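MRNA interferase (Mycobacterium tuberculosis, PDB 6L2A) is an RNA endonuclease of the PemK/MazF family, probably acting as the toxic component of a type II toxin-antitoxin system. Local coordinates at residues Val32-Arg37 with Gly48-Val53; Val53-Asn58 with Val78-Gln83; Tyr63-Leu68 with Gln83-Arg88; Thr74-Asp79 with Arg97-Val102. The protein carries 6 engineered substitutions. All blocks are in the same frame, centred on the assembly; numbering follows the deposited sequence.

Interaction 1 (Val32-Arg37 with Gly48-Val53); sequences VVSNDR and GVITVV
V33 and S34 both close on T51, V33 also reaching V53 and S34 also reaching I50. The V33 side chain stands at about a right angle to those of both T51 and V53: its CG2 reaches T51 CG2 at 3.8 Å, while CG1 packs on V53 CG2 at 3.7 Å. V32 sits with CG1 anti to its backbone N (chi1 178°), and that methyl meets I50 CG2 at 3.7 Å, the two side chains crossing obliquely. Three hydrogen bonds hold the segments together. T51 O accepts from V33 N at 2.9 Å and from S34 N at 3.3 Å, both donors coming from the same face of its carbonyl plane. In return, T51 N points almost straight at S34 OG (3.2 Å, 174°), so a hydroxyl stands where a strand would offer a carbonyl; OG is also hydrogen-bonded to N39. T51 OG1 turns elsewhere, to S89 and to H117 of the second subunit. V32 and V52 form the antiparallel non-hydrogen-bonded pair, after which the chain leaves the sheet and N35 caps helix 36-45. Strand pairing followed by a capped helix belongs here to the curled, SH3-like sheet of the PemK/MazF fold.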
loop_
_atom_site.group_PDB
_atom_site.type_symbol
_atom_site.label_atom_id
_atom_site.label_comp_id
_atom_site.label_asym_id
_atom_site.label_seq_id
_atom_site.Cartn_x
_atom_site.Cartn_y
_atom_site.Cartn_z
ATOM N N VAL A 32 -7.835 -6.860 -4.448
ATOM C CA VAL A 32 -7.248 -5.870 -5.346
ATOM C C VAL A 32 -7.788 -4.490 -4.998
ATOM O O VAL A 32 -9.007 -4.279 -4.960
ATOM C CB VAL A 32 -7.552 -6.223 -6.809
ATOM C CG1 VAL A 32 -6.978 -5.161 -7.733
ATOM C CG2 VAL A 32 -7.010 -7.608 -7.156
ATOM N N VAL A 33 -6.886 -3.536 -4.754
ATOM C CA VAL A 33 -7.311 -2.191 -4.371
ATOM C C VAL A 33 -6.679 -1.117 -5.251
ATOM O O VAL A 33 -7.013 0.068 -5.128
ATOM C CB VAL A 33 -7.018 -1.912 -2.885
ATOM C CG1 VAL A 33 -7.830 -2.847 -2.002
ATOM C CG2 VAL A 33 -5.529 -2.038 -2.591
ATOM N N SER A 34 -5.764 -1.500 -6.135
ATOM C CA SER A 34 -5.305 -0.547 -7.135
ATOM C C SER A 34 -6.455 -0.209 -8.083
ATOM O O SER A 34 -7.333 -1.033 -8.342
ATOM C CB SER A 34 -4.107 -1.101 -7.910
ATOM O OG SER A 34 -4.295 -2.456 -8.283
ATOM N N ASN A 35 -6.458 1.028 -8.579
ATOM C CA ASN A 35 -7.548 1.474 -9.437
ATOM C C ASN A 35 -7.555 0.693 -10.751
ATOM O O ASN A 35 -6.545 0.124 -11.177
ATOM C CB ASN A 35 -7.450 2.979 -9.702
ATOM C CG ASN A 35 -6.325 3.338 -10.656
ATOM O OD1 ASN A 35 -6.475 3.247 -11.872
ATOM N ND2 ASN A 35 -5.195 3.761 -10.104
ATOM N N ASP A 36 -8.722 0.671 -11.398
ATOM C CA ASP A 36 -8.902 -0.185 -12.565
ATOM C C ASP A 36 -8.245 0.363 -13.827
ATOM O O ASP A 36 -8.064 -0.397 -14.785
ATOM C CB ASP A 36 -10.390 -0.430 -12.817
ATOM C CG ASP A 36 -10.933 -1.585 -11.995
ATOM O OD1 ASP A 36 -10.118 -2.391 -11.495
ATOM O OD2 ASP A 36 -12.168 -1.693 -11.854
ATOM N N ARG A 37 -7.889 1.651 -13.866
ATOM C CA ARG A 37 -7.079 2.130 -14.983
ATOM C C ARG A 37 -5.676 1.542 -14.915
ATOM O O ARG A 37 -5.130 1.098 -15.932
ATOM C CB ARG A 37 -7.024 3.661 -14.997
ATOM C CG ARG A 37 -8.388 4.334 -15.069
ATOM C CD ARG A 37 -8.269 5.850 -15.176
ATOM N NE ARG A 37 -7.842 6.281 -16.506
ATOM C CZ ARG A 37 -8.674 6.558 -17.506
ATOM N NH1 ARG A 37 -8.196 6.945 -18.681
ATOM N NH2 ARG A 37 -9.984 6.449 -17.334
ATOM N N GLY A 48 3.212 -5.663 -14.857
ATOM C CA GLY A 48 2.980 -4.477 -14.071
ATOM C C GLY A 48 2.642 -4.818 -12.626
ATOM O O GLY A 48 2.450 -5.968 -12.253
ATOM N N VAL A 49 2.584 -3.754 -11.820
ATOM C CA VAL A 49 2.300 -3.870 -10.393
ATOM C C VAL A 49 0.805 -3.727 -10.149
ATOM O O VAL A 49 0.144 -2.844 -10.708
ATOM C CB VAL A 49 3.086 -2.820 -9.583
ATOM C CG1 VAL A 49 4.520 -3.268 -9.377
ATOM C CG2 VAL A 49 3.035 -1.467 -10.271
ATOM N N ILE A 50 0.275 -4.612 -9.311
ATOM C CA ILE A 50 -1.062 -4.510 -8.740
ATOM C C ILE A 50 -0.890 -4.299 -7.244
ATOM O O ILE A 50 0.078 -4.778 -6.647
ATOM C CB ILE A 50 -1.908 -5.773 -9.026
ATOM C CG1 ILE A 50 -1.839 -6.128 -10.511
ATOM C CG2 ILE A 50 -3.356 -5.580 -8.597
ATOM C CD1 ILE A 50 -2.467 -5.091 -11.413
ATOM N N THR A 51 -1.816 -3.567 -6.635
ATOM C CA THR A 51 -1.790 -3.343 -5.198
ATOM C C THR A 51 -2.922 -4.132 -4.557
ATOM O O THR A 51 -4.067 -4.057 -5.012
ATOM C CB THR A 51 -1.904 -1.854 -4.872
ATOM O OG1 THR A 51 -0.796 -1.159 -5.458
ATOM C CG2 THR A 51 -1.881 -1.644 -3.375
ATOM N N VAL A 52 -2.593 -4.904 -3.519
ATOM C CA VAL A 52 -3.544 -5.814 -2.897
ATOM C C VAL A 52 -3.544 -5.615 -1.388
ATOM O O VAL A 52 -2.580 -5.127 -0.795
ATOM C CB VAL A 52 -3.244 -7.293 -3.232
ATOM C CG1 VAL A 52 -3.308 -7.524 -4.736
ATOM C CG2 VAL A 52 -1.887 -7.701 -2.671
ATOM N N VAL A 53 -4.651 -6.019 -0.774
ATOM C CA VAL A 53 -4.812 -6.017 0.678
ATOM C C VAL A 53 -4.996 -7.458 1.140
ATOM O O VAL A 53 -6.003 -8.094 0.793
ATOM C CB VAL A 53 -5.993 -5.128 1.098
ATOM C CG1 VAL A 53 -6.367 -5.385 2.538
ATOM C CG2 VAL A 53 -5.640 -3.662 0.893
#

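Interaction 2 (Val53-Asn58 with Val78-Gln83); sequences VPVTSN and VDCKAQ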
loop_
_atom_site.group_PDB
_atom_site.type_symbol
_atom_site.label_atom_id
_atom_site.label_comp_id
_atom_site.label_asym_id
_atom_site.label_seq_id
_atom_site.Cartn_x
_atom_site.Cartn_y
_atom_site.Cartn_z
ATOM N N VAL A 53 -4.651 -6.019 -0.774
ATOM C CA VAL A 53 -4.812 -6.017 0.678
ATOM C C VAL A 53 -4.996 -7.458 1.140
ATOM O O VAL A 53 -6.003 -8.094 0.793
ATOM C CB VAL A 53 -5.993 -5.128 1.098
ATOM C CG1 VAL A 53 -6.367 -5.385 2.538
ATOM C CG2 VAL A 53 -5.640 -3.662 0.893
ATOM N N PRO A 54 -4.058 -8.015 1.904
ATOM C CA PRO A 54 -4.172 -9.419 2.310
ATOM C C PRO A 54 -5.364 -9.656 3.221
ATOM O O PRO A 54 -5.824 -8.765 3.939
ATOM C CB PRO A 54 -2.853 -9.689 3.046
ATOM C CG PRO A 54 -1.921 -8.630 2.563
ATOM C CD PRO A 54 -2.774 -7.426 2.310
ATOM N N VAL A 55 -5.851 -10.891 3.190
ATOM C CA VAL A 55 -7.047 -11.305 3.905
ATOM C C VAL A 55 -6.689 -12.483 4.802
ATOM O O VAL A 55 -5.923 -13.365 4.400
ATOM C CB VAL A 55 -8.169 -11.668 2.908
ATOM C CG1 VAL A 55 -9.277 -12.409 3.588
ATOM C CG2 VAL A 55 -8.710 -10.408 2.250
ATOM N N THR A 56 -7.224 -12.484 6.025
ATOM C CA THR A 56 -6.958 -13.542 6.992
ATOM C C THR A 56 -8.263 -14.033 7.603
ATOM O O THR A 56 -9.248 -13.296 7.683
ATOM C CB THR A 56 -6.018 -13.070 8.113
ATOM O OG1 THR A 56 -5.881 -14.109 9.092
ATOM C CG2 THR A 56 -6.574 -11.826 8.786
ATOM N N SER A 57 -8.253 -15.290 8.043
ATOM C CA SER A 57 -9.428 -15.928 8.623
ATOM C C SER A 57 -9.530 -15.744 10.132
ATOM O O SER A 57 -10.511 -16.196 10.730
ATOM C CB SER A 57 -9.435 -17.424 8.289
ATOM O OG SER A 57 -8.215 -18.038 8.664
ATOM N N ASN A 58 -8.550 -15.103 10.764
ATOM C CA ASN A 58 -8.615 -14.814 12.192
ATOM C C ASN A 58 -9.334 -13.485 12.381
ATOM O O ASN A 58 -8.775 -12.423 12.091
ATOM C CB ASN A 58 -7.220 -14.771 12.809
ATOM C CG ASN A 58 -7.258 -14.585 14.315
ATOM O OD1 ASN A 58 -8.145 -15.109 14.992
ATOM N ND2 ASN A 58 -6.307 -13.826 14.846
ATOM N N VAL A 78 -14.954 -19.045 4.977
ATOM C CA VAL A 78 -15.129 -18.538 6.332
ATOM C C VAL A 78 -15.170 -17.021 6.278
ATOM O O VAL A 78 -14.658 -16.407 5.337
ATOM C CB VAL A 78 -13.996 -18.995 7.278
ATOM C CG1 VAL A 78 -14.215 -20.415 7.712
ATOM C CG2 VAL A 78 -12.648 -18.850 6.587
ATOM N N ASP A 79 -15.780 -16.413 7.295
ATOM C CA ASP A 79 -15.647 -14.973 7.455
ATOM C C ASP A 79 -14.176 -14.623 7.619
ATOM O O ASP A 79 -13.427 -15.316 8.315
ATOM C CB ASP A 79 -16.449 -14.473 8.657
ATOM C CG ASP A 79 -17.945 -14.518 8.420
ATOM O OD1 ASP A 79 -18.354 -14.737 7.261
ATOM O OD2 ASP A 79 -18.711 -14.333 9.389
ATOM N N CYS A 80 -13.758 -13.555 6.953
ATOM C CA CYS A 80 -12.367 -13.146 6.956
ATOM C C CYS A 80 -12.314 -11.639 7.133
ATOM O O CYS A 80 -13.339 -10.954 7.100
ATOM C CB CYS A 80 -11.663 -13.570 5.665
ATOM S SG CYS A 80 -11.413 -15.349 5.458
ATOM N N LYS A 81 -11.112 -11.114 7.325
ATOM C CA LYS A 81 -10.940 -9.673 7.393
ATOM C C LYS A 81 -9.816 -9.249 6.463
ATOM O O LYS A 81 -8.761 -9.888 6.408
ATOM C CB LYS A 81 -10.668 -9.190 8.831
ATOM C CG LYS A 81 -9.413 -9.729 9.481
ATOM C CD LYS A 81 -9.199 -9.073 10.838
ATOM C CE LYS A 81 -7.847 -9.437 11.426
ATOM N NZ LYS A 81 -7.709 -8.955 12.828
ATOM N N ALA A 82 -10.072 -8.189 5.701
ATOM C CA ALA A 82 -9.033 -7.553 4.908
ATOM C C ALA A 82 -8.192 -6.675 5.821
ATOM O O ALA A 82 -8.732 -5.924 6.636
ATOM C CB ALA A 82 -9.648 -6.721 3.782
ATOM N N GLN A 83 -6.875 -6.779 5.694
ATOM C CA GLN A 83 -5.936 -6.076 6.564
ATOM C C GLN A 83 -5.278 -4.963 5.754
ATOM O O GLN A 83 -4.254 -5.176 5.102
ATOM C CB GLN A 83 -4.897 -7.040 7.125
ATOM C CG GLN A 83 -5.479 -8.241 7.847
ATOM C CD GLN A 83 -4.400 -9.165 8.377
ATOM O OE1 GLN A 83 -4.054 -10.162 7.744
ATOM N NE2 GLN A 83 -3.858 -8.834 9.542
HETATM O O HOH W 1 -13.245 -16.945 10.530
HETATM O O HOH W 2 -8.131 -11.118 14.939
#
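The flat amide of Q83 lies beside T56, whose CG2 sits over one face, 3.2 Å from OE1 and 3.5 Å from CD. Beyond the other side of the amide plane is E85, which takes a weak hydrogen bond from Q83 NE2. T56 and Q83 thus overlap on the sheet face that also carries K81, with T56 CG2 touching K81 CG at 3.6 Å. The backbones form an antiparallel pairing, the two strand segments at 153°: T56 and K81 exchange both bonds of a hydrogen-bonded pair, and Q83 N donates to P54 O (2.9 Å) nearly along the C=O axis. On the other face, V55 and A82 form the non-hydrogen-bonded pair; V55 CG1, anti to its backbone N (chi1 166°), presses on C80 CB at 3.4 Å, tighter than ordinary van der Waals contact. Past the strand ends a water donates to both S57 O and D79 O, bridging the two segments. K81, extended beyond CG, brings CE to 3.2 Å from N58 O, and NZ donates to a second water that gives N58 O a weak bond. With K61 O and Q66 OE1 also bound to NZ, the ammonium is held by neutral oxygens and would be expected to polarise the amide of Q66.

Interaction 3 (Tyr63-Leu68 with Gln83-Arg88); sequences YPFQVL and QAEQIR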
loop_
_atom_site.group_PDB
_atom_site.type_symbol
_atom_site.label_atom_id
_atom_site.label_comp_id
_atom_site.label_asym_id
_atom_site.label_seq_id
_atom_site.Cartn_x
_atom_site.Cartn_y
_atom_site.Cartn_z
ATOM N N TYR A 63 -9.922 -4.433 13.708
ATOM C CA TYR A 63 -9.553 -3.050 13.953
ATOM C C TYR A 63 -10.139 -2.139 12.874
ATOM O O TYR A 63 -10.571 -2.611 11.822
ATOM C CB TYR A 63 -8.034 -2.936 14.008
ATOM C CG TYR A 63 -7.454 -3.438 15.309
ATOM C CD1 TYR A 63 -6.973 -4.733 15.423
ATOM C CD2 TYR A 63 -7.403 -2.618 16.429
ATOM C CE1 TYR A 63 -6.449 -5.198 16.614
ATOM C CE2 TYR A 63 -6.880 -3.072 17.623
ATOM C CZ TYR A 63 -6.404 -4.362 17.710
ATOM O OH TYR A 63 -5.883 -4.819 18.898
ATOM N N PRO A 64 -10.179 -0.822 13.113
ATOM C CA PRO A 64 -10.812 0.074 12.130
ATOM C C PRO A 64 -10.049 0.187 10.822
ATOM O O PRO A 64 -10.620 0.673 9.836
ATOM C CB PRO A 64 -10.863 1.425 12.857
ATOM C CG PRO A 64 -10.546 1.136 14.277
ATOM C CD PRO A 64 -9.700 -0.077 14.290
ATOM N N PHE A 65 -8.780 -0.218 10.783
ATOM C CA PHE A 65 -8.032 -0.318 9.539
ATOM C C PHE A 65 -8.179 -1.690 8.894
ATOM O O PHE A 65 -7.382 -2.048 8.020
ATOM C CB PHE A 65 -6.556 0.012 9.779
ATOM C CG PHE A 65 -5.971 -0.650 10.995
ATOM C CD1 PHE A 65 -5.424 -1.920 10.915
ATOM C CD2 PHE A 65 -5.958 0.005 12.217
ATOM C CE1 PHE A 65 -4.881 -2.527 12.032
ATOM C CE2 PHE A 65 -5.416 -0.600 13.339
ATOM C CZ PHE A 65 -4.876 -1.865 13.244
ATOM N N GLN A 66 -9.176 -2.464 9.318
ATOM C CA GLN A 66 -9.476 -3.773 8.765
ATOM C C GLN A 66 -10.977 -3.862 8.529
ATOM O O GLN A 66 -11.762 -3.143 9.152
ATOM C CB GLN A 66 -9.004 -4.898 9.699
ATOM C CG GLN A 66 -7.548 -4.763 10.129
ATOM C CD GLN A 66 -7.190 -5.678 11.284
ATOM O OE1 GLN A 66 -8.051 -6.066 12.072
ATOM N NE2 GLN A 66 -5.909 -6.019 11.395
ATOM N N VAL A 67 -11.380 -4.746 7.617
ATOM C CA VAL A 67 -12.777 -4.844 7.198
ATOM C C VAL A 67 -13.207 -6.304 7.228
ATOM O O VAL A 67 -12.588 -7.152 6.574
ATOM C CB VAL A 67 -13.007 -4.248 5.799
ATOM C CG1 VAL A 67 -14.475 -4.374 5.408
ATOM C CG2 VAL A 67 -12.572 -2.788 5.763
ATOM N N LEU A 68 -14.276 -6.591 7.964
ATOM C CA LEU A 68 -14.847 -7.932 7.986
ATOM C C LEU A 68 -15.480 -8.256 6.637
ATOM O O LEU A 68 -16.304 -7.491 6.127
ATOM C CB LEU A 68 -15.888 -8.037 9.102
ATOM C CG LEU A 68 -16.730 -9.313 9.195
ATOM C CD1 LEU A 68 -15.887 -10.488 9.650
ATOM C CD2 LEU A 68 -17.910 -9.102 10.128
ATOM N N GLN A 83 -6.875 -6.779 5.694
ATOM C CA GLN A 83 -5.936 -6.076 6.564
ATOM C C GLN A 83 -5.278 -4.963 5.754
ATOM O O GLN A 83 -4.254 -5.176 5.102
ATOM C CB GLN A 83 -4.897 -7.040 7.125
ATOM C CG GLN A 83 -5.479 -8.241 7.847
ATOM C CD GLN A 83 -4.400 -9.165 8.377
ATOM O OE1 GLN A 83 -4.054 -10.162 7.744
ATOM N NE2 GLN A 83 -3.858 -8.834 9.542
ATOM N N ALA A 84 -5.870 -3.766 5.803
ATOM C CA ALA A 84 -5.329 -2.644 5.045
ATOM C C ALA A 84 -3.943 -2.235 5.521
ATOM O O ALA A 84 -3.180 -1.657 4.738
ATOM C CB ALA A 84 -6.275 -1.444 5.116
ATOM N N GLU A 85 -3.596 -2.521 6.779
ATOM C CA GLU A 85 -2.256 -2.217 7.263
ATOM C C GLU A 85 -1.197 -3.138 6.668
ATOM O O GLU A 85 -0.004 -2.876 6.843
ATOM C CB GLU A 85 -2.214 -2.287 8.795
ATOM C CG GLU A 85 -2.055 -3.687 9.395
ATOM C CD GLU A 85 -3.343 -4.500 9.415
ATOM O OE1 GLU A 85 -4.343 -4.082 8.795
ATOM O OE2 GLU A 85 -3.354 -5.567 10.066
ATOM N N GLN A 86 -1.603 -4.199 5.966
ATOM C CA GLN A 86 -0.679 -5.125 5.325
ATOM C C GLN A 86 -0.637 -4.937 3.813
ATOM O O GLN A 86 -0.235 -5.853 3.091
ATOM C CB GLN A 86 -1.052 -6.567 5.670
ATOM C CG GLN A 86 -1.151 -6.842 7.161
ATOM C CD GLN A 86 -0.022 -7.716 7.664
ATOM O OE1 GLN A 86 1.134 -7.292 7.713
ATOM N NE2 GLN A 86 -0.350 -8.948 8.040
ATOM N N ILE A 87 -1.043 -3.759 3.328
ATOM C CA ILE A 87 -1.137 -3.505 1.894
ATOM C C ILE A 87 0.219 -3.705 1.224
ATOM O O ILE A 87 1.265 -3.318 1.759
ATOM C CB ILE A 87 -1.685 -2.084 1.674
ATOM C CG1 ILE A 87 -1.765 -1.729 0.190
ATOM C CG2 ILE A 87 -0.847 -1.057 2.430
ATOM C CD1 ILE A 87 -2.397 -0.372 -0.056
ATOM N N ARG A 88 0.206 -4.348 0.053
ATOM C CA ARG A 88 1.419 -4.604 -0.711
ATOM C C ARG A 88 1.148 -4.405 -2.193
ATOM O O ARG A 88 0.016 -4.540 -2.665
ATOM C CB ARG A 88 1.961 -6.030 -0.530
ATOM C CG ARG A 88 1.635 -6.719 0.774
ATOM C CD ARG A 88 2.730 -6.513 1.801
ATOM N NE ARG A 88 2.686 -7.542 2.834
ATOM C CZ ARG A 88 3.238 -8.745 2.705
ATOM N NH1 ARG A 88 3.154 -9.626 3.692
ATOM N NH2 ARG A 88 3.877 -9.066 1.587
#
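Q66 and Q83 face each other as an antiparallel non-hydrogen-bonded pair, CA to CA 4.8 Å, just where a type I turn from Y63 to Q66 ends and a short 3-10 segment at A84 and E85 begins. The backbones add little: A84 N makes a weak bond to F65 O, which also touches A84 CB at 3.2 Å. The one hydrogen bond across the contact that is not weak is made by E85, whose chain bends at chi2 (-79°), turning CD so that one carboxylate oxygen faces the F65 edge and the other the Q66 amide. OE2 is met on its syn side by Q66 NE2 at 2.9 Å; the carboxylate oxygen lies in the amide plane of Q66, but the nitrogen stands 34° out of the carboxylate plane. OE1 instead approaches the edge of the F65 ring in its plane, 3.2 Å from CD1, with ring and carboxylate 76° apart. Y63 CB lies over one face of the ring, offset toward the rim. The far end of the Q66 amide is held too: Y63 N donates to OE1 at 3.0 Å from above the carbonyl plane, sharing that oxygen with the lysine K81. Donors at OE1 and an acceptor at NE2 therefore agree on how this amide is turned. E85 OE1, buried by the contact, has no hydrogen-bond partner in the model; the polarised ring C-H groups of F65 may offer it modest electrostatic compensation.

Interaction 4 (Thr74-Asp79 with Arg97-Val102); sequences TGLQVD and RPIGRV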
loop_
_atom_site.group_PDB
_atom_site.type_symbol
_atom_site.label_atom_id
_atom_site.label_comp_id
_atom_site.label_asym_id
_atom_site.label_seq_id
_atom_site.Cartn_x
_atom_site.Cartn_y
_atom_site.Cartn_z
ATOM N N THR A 74 -17.860 -13.667 -0.761
ATOM C CA THR A 74 -16.469 -13.520 -1.172
ATOM C C THR A 74 -15.916 -14.718 -1.932
ATOM O O THR A 74 -14.864 -14.596 -2.571
ATOM C CB THR A 74 -15.595 -13.274 0.059
ATOM O OG1 THR A 74 -15.797 -14.336 0.998
ATOM C CG2 THR A 74 -15.961 -11.953 0.708
ATOM N N GLY A 75 -16.576 -15.870 -1.888
ATOM C CA GLY A 75 -15.949 -17.078 -2.379
ATOM C C GLY A 75 -14.981 -17.709 -1.405
ATOM O O GLY A 75 -14.508 -18.828 -1.655
ATOM N N LEU A 76 -14.641 -17.008 -0.330
ATOM C CA LEU A 76 -13.991 -17.591 0.829
ATOM C C LEU A 76 -15.041 -18.368 1.604
ATOM O O LEU A 76 -16.216 -17.995 1.625
ATOM C CB LEU A 76 -13.387 -16.500 1.713
ATOM C CG LEU A 76 -12.501 -15.515 0.942
ATOM C CD1 LEU A 76 -12.297 -14.225 1.730
ATOM C CD2 LEU A 76 -11.167 -16.134 0.532
ATOM N N GLN A 77 -14.609 -19.455 2.247
ATOM C CA GLN A 77 -15.517 -20.343 2.967
ATOM C C GLN A 77 -15.781 -19.922 4.409
ATOM O O GLN A 77 -16.744 -20.411 5.011
ATOM C CB GLN A 77 -14.973 -21.778 2.948
ATOM N N VAL A 78 -14.954 -19.045 4.977
ATOM C CA VAL A 78 -15.129 -18.538 6.332
ATOM C C VAL A 78 -15.170 -17.021 6.278
ATOM O O VAL A 78 -14.658 -16.407 5.337
ATOM C CB VAL A 78 -13.996 -18.995 7.278
ATOM C CG1 VAL A 78 -14.215 -20.415 7.712
ATOM C CG2 VAL A 78 -12.648 -18.850 6.587
ATOM N N ASP A 79 -15.780 -16.413 7.295
ATOM C CA ASP A 79 -15.647 -14.973 7.455
ATOM C C ASP A 79 -14.176 -14.623 7.619
ATOM O O ASP A 79 -13.427 -15.316 8.315
ATOM C CB ASP A 79 -16.449 -14.473 8.657
ATOM C CG ASP A 79 -17.945 -14.518 8.420
ATOM O OD1 ASP A 79 -18.354 -14.737 7.261
ATOM O OD2 ASP A 79 -18.711 -14.333 9.389
ATOM N N ARG A 97 -4.851 -17.037 -9.030
ATOM C CA ARG A 97 -6.190 -17.377 -9.490
ATOM C C ARG A 97 -7.196 -16.490 -8.772
ATOM O O ARG A 97 -6.958 -16.093 -7.627
ATOM C CB ARG A 97 -6.506 -18.860 -9.236
ATOM C CG ARG A 97 -6.791 -19.188 -7.782
ATOM C CD ARG A 97 -6.710 -20.679 -7.499
ATOM N NE ARG A 97 -6.382 -20.926 -6.098
ATOM C CZ ARG A 97 -7.276 -20.941 -5.113
ATOM N NH1 ARG A 97 -8.559 -20.729 -5.376
ATOM N NH2 ARG A 97 -6.887 -21.169 -3.866
ATOM N N PRO A 98 -8.306 -16.152 -9.419
ATOM C CA PRO A 98 -9.366 -15.410 -8.732
ATOM C C PRO A 98 -10.214 -16.331 -7.871
ATOM O O PRO A 98 -10.470 -17.487 -8.213
ATOM C CB PRO A 98 -10.186 -14.826 -9.887
ATOM C CG PRO A 98 -10.016 -15.820 -10.985
ATOM C CD PRO A 98 -8.622 -16.386 -10.838
ATOM N N ILE A 99 -10.655 -15.792 -6.738
ATOM C CA ILE A 99 -11.456 -16.533 -5.777
ATOM C C ILE A 99 -12.884 -16.009 -5.714
ATOM O O ILE A 99 -13.835 -16.790 -5.632
ATOM C CB ILE A 99 -10.792 -16.496 -4.383
ATOM C CG1 ILE A 99 -9.435 -17.201 -4.425
ATOM C CG2 ILE A 99 -11.695 -17.122 -3.332
ATOM C CD1 ILE A 99 -8.625 -17.037 -3.157
ATOM N N GLY A 100 -13.052 -14.692 -5.762
ATOM C CA GLY A 100 -14.365 -14.090 -5.704
ATOM C C GLY A 100 -14.297 -12.579 -5.699
ATOM O O GLY A 100 -13.424 -11.987 -6.340
ATOM N N ARG A 101 -15.206 -11.944 -4.966
ATOM C CA ARG A 101 -15.312 -10.495 -4.973
ATOM C C ARG A 101 -15.949 -10.039 -3.672
ATOM O O ARG A 101 -16.835 -10.714 -3.142
ATOM C CB ARG A 101 -16.151 -10.025 -6.164
ATOM C CG ARG A 101 -16.020 -8.565 -6.519
ATOM C CD ARG A 101 -17.111 -8.199 -7.509
ATOM N NE ARG A 101 -18.327 -8.973 -7.256
ATOM C CZ ARG A 101 -19.342 -8.542 -6.513
ATOM N NH1 ARG A 101 -19.290 -7.338 -5.957
ATOM N NH2 ARG A 101 -20.410 -9.307 -6.329
ATOM N N VAL A 102 -15.498 -8.900 -3.159
ATOM C CA VAL A 102 -16.191 -8.271 -2.042
ATOM C C VAL A 102 -17.359 -7.463 -2.590
ATOM O O VAL A 102 -17.344 -7.010 -3.741
ATOM C CB VAL A 102 -15.238 -7.394 -1.204
ATOM C CG1 VAL A 102 -13.997 -8.185 -0.807
ATOM C CG2 VAL A 102 -14.855 -6.126 -1.961
#
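T74 and G100 come together backbone to backbone, and this is the tight part of the contact. T74 O lies 3.2 Å from G100 CA in a CA-H...O contact, a closeness possible because G100 presents no CB on that side. One residue on, the relation reverses: T74 CA approaches R101 O at 3.4 Å, with an angle of 168° at the hydrogen. No conventional hydrogen bond joins the two segments, so the pairing rests on these two CA-H groups and on apolar contact. G75, with positive phi (80°), turns the chain out of helix 71-74 just beside G100. The turn is fixed from within by an ST turn: T74 OG1, placed between its backbone N and carbonyl carbon (chi1 55°), accepts from L76 N at 3.2 Å and is also hydrogen-bonded to S70 O. Opposite it, strand 95-101 is not regular. I99 and G100 both face I11, a classic beta bulge in the pairing with strand 10-14 of the SH3-like sheet, and the loop after helix 71-74 lies against this irregular place. Toward the surface the contact becomes looser. I99 CG2, anti to its backbone N, rests against G75 O at 3.7 Å, while L76 CD2 comes no nearer to that methyl than 4.0 Å, the two side chains crossing at about a right angle; P29 of strand 28-32 packs on both. G75 is exposed, and the side chain of R101 starts away from the loop on the solvent side.

Overall arrangement
Strand 49-56 connects interaction 1 to interaction 2 through V53, their centres about 17 Å apart on opposite sides of the chain's centre. Interaction 3 lies closer to interaction 2, about 9 Å between centres; they share Q83, and A82 N lies 2.9 Å from V67 O, a probable hydrogen bond. It also reaches interaction 1, where V52 N lies 2.8 Å from R88 O. Interaction 4 is about 10 Å from interaction 2, centre to centre, and packs on it through L76 CD1 and V55 CG1, 4.0 Å apart, but does not touch interaction 1, the nearest atoms being about 7 Å apart. Interactions 1 and 3 border the second subunit; 2 and 4 do not.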